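Amidohydrolase family protein (Acinetobacter baumannii, PDB 4I6K) is probably a hydrolase of the amidohydrolase family that acts on 2-pyrone-4,6-dicarboxylic acid, and it holds citric acid in this structure. Local coordinates at residues F198-L202 against I233-F239; I209-G213 against L243-S247. One frame throughout, in Å; residues are numbered along the deposited sequence.

Contact 1 of 2, residues F198-L202 against I233-F239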
# COMPACT_ATOMS: atom_id res chain seq x y z
N PHE A 198 -0.59 -15.63 9.06
CA PHE A 198 -0.02 -14.38 8.53
C PHE A 198 0.68 -13.59 9.62
O PHE A 198 1.84 -13.21 9.49
CB PHE A 198 -1.12 -13.55 7.87
CG PHE A 198 -0.84 -12.07 7.82
CD1 PHE A 198 -1.57 -11.18 8.59
CD2 PHE A 198 0.16 -11.57 7.00
CE1 PHE A 198 -1.31 -9.82 8.54
CE2 PHE A 198 0.43 -10.21 6.95
CZ PHE A 198 -0.30 -9.34 7.72
N LEU A 199 -0.04 -13.37 10.72
CA LEU A 199 0.48 -12.62 11.86
C LEU A 199 1.76 -13.25 12.40
O LEU A 199 2.71 -12.54 12.73
CB LEU A 199 -0.57 -12.56 12.96
CG LEU A 199 -1.79 -11.67 12.72
CD1 LEU A 199 -2.85 -11.98 13.75
CD2 LEU A 199 -1.40 -10.21 12.77
N SER A 200 1.78 -14.57 12.51
CA SER A 200 2.95 -15.25 13.06
C SER A 200 4.16 -15.13 12.12
O SER A 200 5.31 -15.25 12.54
CB SER A 200 2.62 -16.72 13.28
OG SER A 200 2.44 -17.38 12.03
N LEU A 201 3.89 -14.88 10.84
CA LEU A 201 4.95 -14.84 9.83
C LEU A 201 5.62 -13.48 9.79
O LEU A 201 6.67 -13.31 9.17
CB LEU A 201 4.38 -15.15 8.44
CG LEU A 201 3.79 -16.54 8.26
CD1 LEU A 201 3.13 -16.67 6.89
CD2 LEU A 201 4.91 -17.55 8.44
N LEU A 202 4.98 -12.51 10.44
CA LEU A 202 5.49 -11.16 10.44
C LEU A 202 6.81 -11.09 11.19
O LEU A 202 6.95 -11.66 12.29
CB LEU A 202 4.49 -10.20 11.07
CG LEU A 202 3.18 -9.97 10.32
CD1 LEU A 202 2.23 -9.16 11.20
CD2 LEU A 202 3.43 -9.24 9.01
N ILE A 233 -3.44 -5.90 17.98
CA ILE A 233 -2.57 -7.06 17.76
C ILE A 233 -1.17 -6.61 17.31
O ILE A 233 -0.17 -6.94 17.94
CB ILE A 233 -3.19 -8.03 16.75
CG1 ILE A 233 -4.46 -8.64 17.35
CG2 ILE A 233 -2.22 -9.12 16.34
CD1 ILE A 233 -5.21 -9.54 16.39
N PHE A 234 -1.10 -5.81 16.24
CA PHE A 234 0.18 -5.26 15.77
C PHE A 234 0.99 -4.65 16.92
O PHE A 234 2.20 -4.85 17.02
CB PHE A 234 -0.05 -4.18 14.71
CG PHE A 234 -0.85 -4.65 13.52
CD1 PHE A 234 -0.94 -6.00 13.21
CD2 PHE A 234 -1.50 -3.73 12.69
CE1 PHE A 234 -1.66 -6.43 12.09
CE2 PHE A 234 -2.22 -4.15 11.58
CZ PHE A 234 -2.30 -5.50 11.28
N LYS A 235 0.30 -3.88 17.76
CA LYS A 235 0.94 -3.26 18.91
C LYS A 235 1.60 -4.30 19.80
O LYS A 235 2.79 -4.20 20.10
CB LYS A 235 -0.09 -2.48 19.73
CG LYS A 235 0.42 -1.17 20.24
CD LYS A 235 -0.19 -0.05 19.42
CE LYS A 235 -1.66 0.14 19.77
NZ LYS A 235 -1.87 0.87 21.07
N GLU A 236 0.82 -5.28 20.24
CA GLU A 236 1.32 -6.27 21.18
C GLU A 236 2.43 -7.12 20.57
O GLU A 236 3.28 -7.65 21.29
CB GLU A 236 0.18 -7.15 21.66
CG GLU A 236 -0.96 -6.35 22.24
CD GLU A 236 -2.31 -6.97 21.94
OE1 GLU A 236 -2.35 -8.08 21.36
OE2 GLU A 236 -3.34 -6.34 22.27
N LYS A 237 2.44 -7.25 19.25
CA LYS A 237 3.44 -8.08 18.61
C LYS A 237 4.78 -7.34 18.60
O LYS A 237 5.82 -7.94 18.39
CB LYS A 237 3.02 -8.48 17.19
CG LYS A 237 1.96 -9.59 17.17
CD LYS A 237 1.59 -10.04 15.74
CE LYS A 237 2.73 -10.78 14.99
NZ LYS A 237 3.32 -11.95 15.71
N GLY A 238 4.72 -6.03 18.85
CA GLY A 238 5.92 -5.19 18.82
C GLY A 238 6.17 -4.40 17.53
O GLY A 238 7.29 -3.94 17.28
N PHE A 239 5.12 -4.20 16.73
CA PHE A 239 5.26 -3.62 15.40
C PHE A 239 4.83 -2.14 15.25
O PHE A 239 4.61 -1.65 14.14
CB PHE A 239 4.52 -4.49 14.37
CG PHE A 239 5.17 -5.82 14.10
CD1 PHE A 239 5.85 -6.05 12.90
CD2 PHE A 239 5.12 -6.84 15.03
CE1 PHE A 239 6.47 -7.27 12.65
CE2 PHE A 239 5.72 -8.06 14.78
CZ PHE A 239 6.41 -8.28 13.59
O HOH W 1 5.46 -12.49 14.44
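Leu199 holds its CG beside the backbone N (chi1 -71°), while Ile233 turns CG2 anti to its own N, and these torsions bring their methyls together between neighbouring outer helices, 193-201 and 222-237, of the beta/alpha barrel. CD2 of Leu199 meets CG2 of Ile233 at 3.8 Å, the two side chains crossing at about a right angle. The same methyl lies in the plane of the Phe234 ring and touches its edge, 3.8 Å from CE1. Forked and beta-branched aliphatic chains suit this seam, where compact methyls fit against a ring rim; Phe234 also packs on Phe181, outside the two segments.

Lys237, at the more open border, bends at chi3 and chi4, and its long chain suits reaching across, although its exact placement is doubtful, as is a water link from its NZ to the facing backbone.

Further along the seam, beyond the last turn of each helix, Leu202 faces Phe239. Helix 222-237 closes in a Schellman motif: Phe239 N bonds to Phe234 O at 3.0 Å and Gly238 N to Lys235 O at 2.9 Å. Gly238 suits the turn because its positive phi (98°) would press a side chain against the preceding carbonyl. This reversal directs Phe239 toward Leu202, whose CB packs against CZ of the ring at 3.7 Å.

Contact 2 of 2, residues I209-G213 against L243-S247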
# COMPACT_ATOMS: atom_id res chain seq x y z
N ILE A 209 3.18 -2.69 7.98
CA ILE A 209 1.74 -2.77 7.71
C ILE A 209 1.09 -1.40 7.58
O ILE A 209 1.32 -0.50 8.41
CB ILE A 209 1.01 -3.55 8.80
CG1 ILE A 209 1.62 -4.93 8.95
CG2 ILE A 209 -0.46 -3.64 8.46
CD1 ILE A 209 1.30 -5.59 10.26
N LYS A 210 0.28 -1.26 6.53
CA LYS A 210 -0.49 -0.05 6.30
C LYS A 210 -1.81 -0.15 7.04
O LYS A 210 -2.54 -1.13 6.85
CB LYS A 210 -0.75 0.15 4.80
CG LYS A 210 0.48 0.14 3.91
CD LYS A 210 0.35 1.21 2.83
CE LYS A 210 1.24 0.92 1.64
NZ LYS A 210 1.16 2.05 0.65
N VAL A 211 -2.13 0.83 7.88
CA VAL A 211 -3.41 0.84 8.60
C VAL A 211 -4.43 1.68 7.84
O VAL A 211 -5.12 2.52 8.40
CB VAL A 211 -3.28 1.32 10.07
CG1 VAL A 211 -2.48 0.32 10.92
CG2 VAL A 211 -2.65 2.72 10.14
N SER A 212 -4.52 1.43 6.54
CA SER A 212 -5.37 2.19 5.64
C SER A 212 -6.52 1.31 5.25
O SER A 212 -6.49 0.10 5.49
CB SER A 212 -4.58 2.51 4.38
OG SER A 212 -4.14 1.32 3.75
N GLY A 213 -7.53 1.92 4.62
CA GLY A 213 -8.60 1.16 3.98
C GLY A 213 -9.41 0.26 4.90
O GLY A 213 -9.90 -0.79 4.48
N LEU A 243 4.38 0.52 11.43
CA LEU A 243 3.04 0.84 10.97
C LEU A 243 3.01 2.17 10.24
O LEU A 243 3.62 3.14 10.69
CB LEU A 243 2.07 0.87 12.14
CG LEU A 243 1.91 -0.45 12.91
CD1 LEU A 243 0.84 -0.31 14.00
CD2 LEU A 243 1.60 -1.59 11.94
N ILE A 244 2.31 2.21 9.12
CA ILE A 244 2.10 3.46 8.40
C ILE A 244 0.64 3.62 7.95
O ILE A 244 -0.11 2.64 7.88
CB ILE A 244 3.10 3.67 7.21
CG1 ILE A 244 2.94 2.60 6.13
CG2 ILE A 244 4.55 3.74 7.71
CD1 ILE A 244 3.81 1.39 6.33
N TRP A 245 0.24 4.86 7.69
CA TRP A 245 -1.15 5.14 7.29
C TRP A 245 -1.31 5.65 5.86
O TRP A 245 -0.42 6.32 5.32
CB TRP A 245 -1.78 6.17 8.23
CG TRP A 245 -3.20 6.47 7.86
CD1 TRP A 245 -4.31 5.73 8.17
CD2 TRP A 245 -3.67 7.57 7.08
NE1 TRP A 245 -5.43 6.32 7.65
CE2 TRP A 245 -5.06 7.46 6.98
CE3 TRP A 245 -3.04 8.67 6.47
CZ2 TRP A 245 -5.84 8.39 6.29
CZ3 TRP A 245 -3.81 9.59 5.78
CH2 TRP A 245 -5.20 9.44 5.70
N GLY A 246 -2.46 5.34 5.28
CA GLY A 246 -2.80 5.85 3.97
C GLY A 246 -4.28 6.15 3.88
O GLY A 246 -5.11 5.44 4.43
N SER A 247 -4.60 7.22 3.17
CA SER A 247 -5.99 7.58 2.92
C SER A 247 -6.67 6.53 2.04
O SER A 247 -7.88 6.31 2.14
CB SER A 247 -6.07 8.95 2.24
OG SER A 247 -5.69 8.88 0.86
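Ile209 and Ile244 are tied by the nearly straight bond from Ile244 N to Ile209 O, 3.0 Å long, and Val211 N returns a shorter one to Ile244 O, 2.7 Å. One residue thus both gives and receives, as expected of parallel strands; these are the seventh and eighth of the beta/alpha barrel, joined by a beta-alpha-beta crossover through helix 222-237. CA of Lys210 makes a weaker CA-H...O contact with Ile244 O, 3.1 Å.

Ile209 and Leu243 share the face toward that helix, with CB of Ile209 3.7 Å from CD2 of Leu243. Lys210 and Ile244 share the other; the length of Lys210 suits it to carry NZ to a salt bridge with Glu154 and hydrogen bonds with Thr30 O and His31 ND1. Beyond the strands, Ser212 bonds through OG to His180 ND1, and its side chain is about 7 Å from the bound citric acid. Gly246, lacking a side chain, lets Ser212 lie close to its backbone. Trp245 packs on Ala263 and Ile264 of helix 260-270 and Ile280 of helix 274-289. With its CG anti to the backbone N (chi1 -179°), the indole stands beside Val211, whose CG2 meets its edge in plane, 4.0 Å from CD1.

Both contacts belong to the same part of the barrel, with centres about 15 Å apart. Contact 1 joins two outer helices and is partly buried: its apolar side chains pack toward the barrel wall, while a lysine and a water lie at the partly open border. Contact 2 lies wholly buried, nearer the middle of the chain, and rests on backbone hydrogen bonds between strands, with Lys210 reaching across to Glu154. Helix 193-201, strand 207-210, helix 222-237 and strand 243-244 follow in turn, so the segments of the two contacts alternate. Phe234 joins the layers: CE1 packs on CD1 of Ile209 at 3.6 Å, and CD2 on CD2 of Leu243 at 3.8 Å.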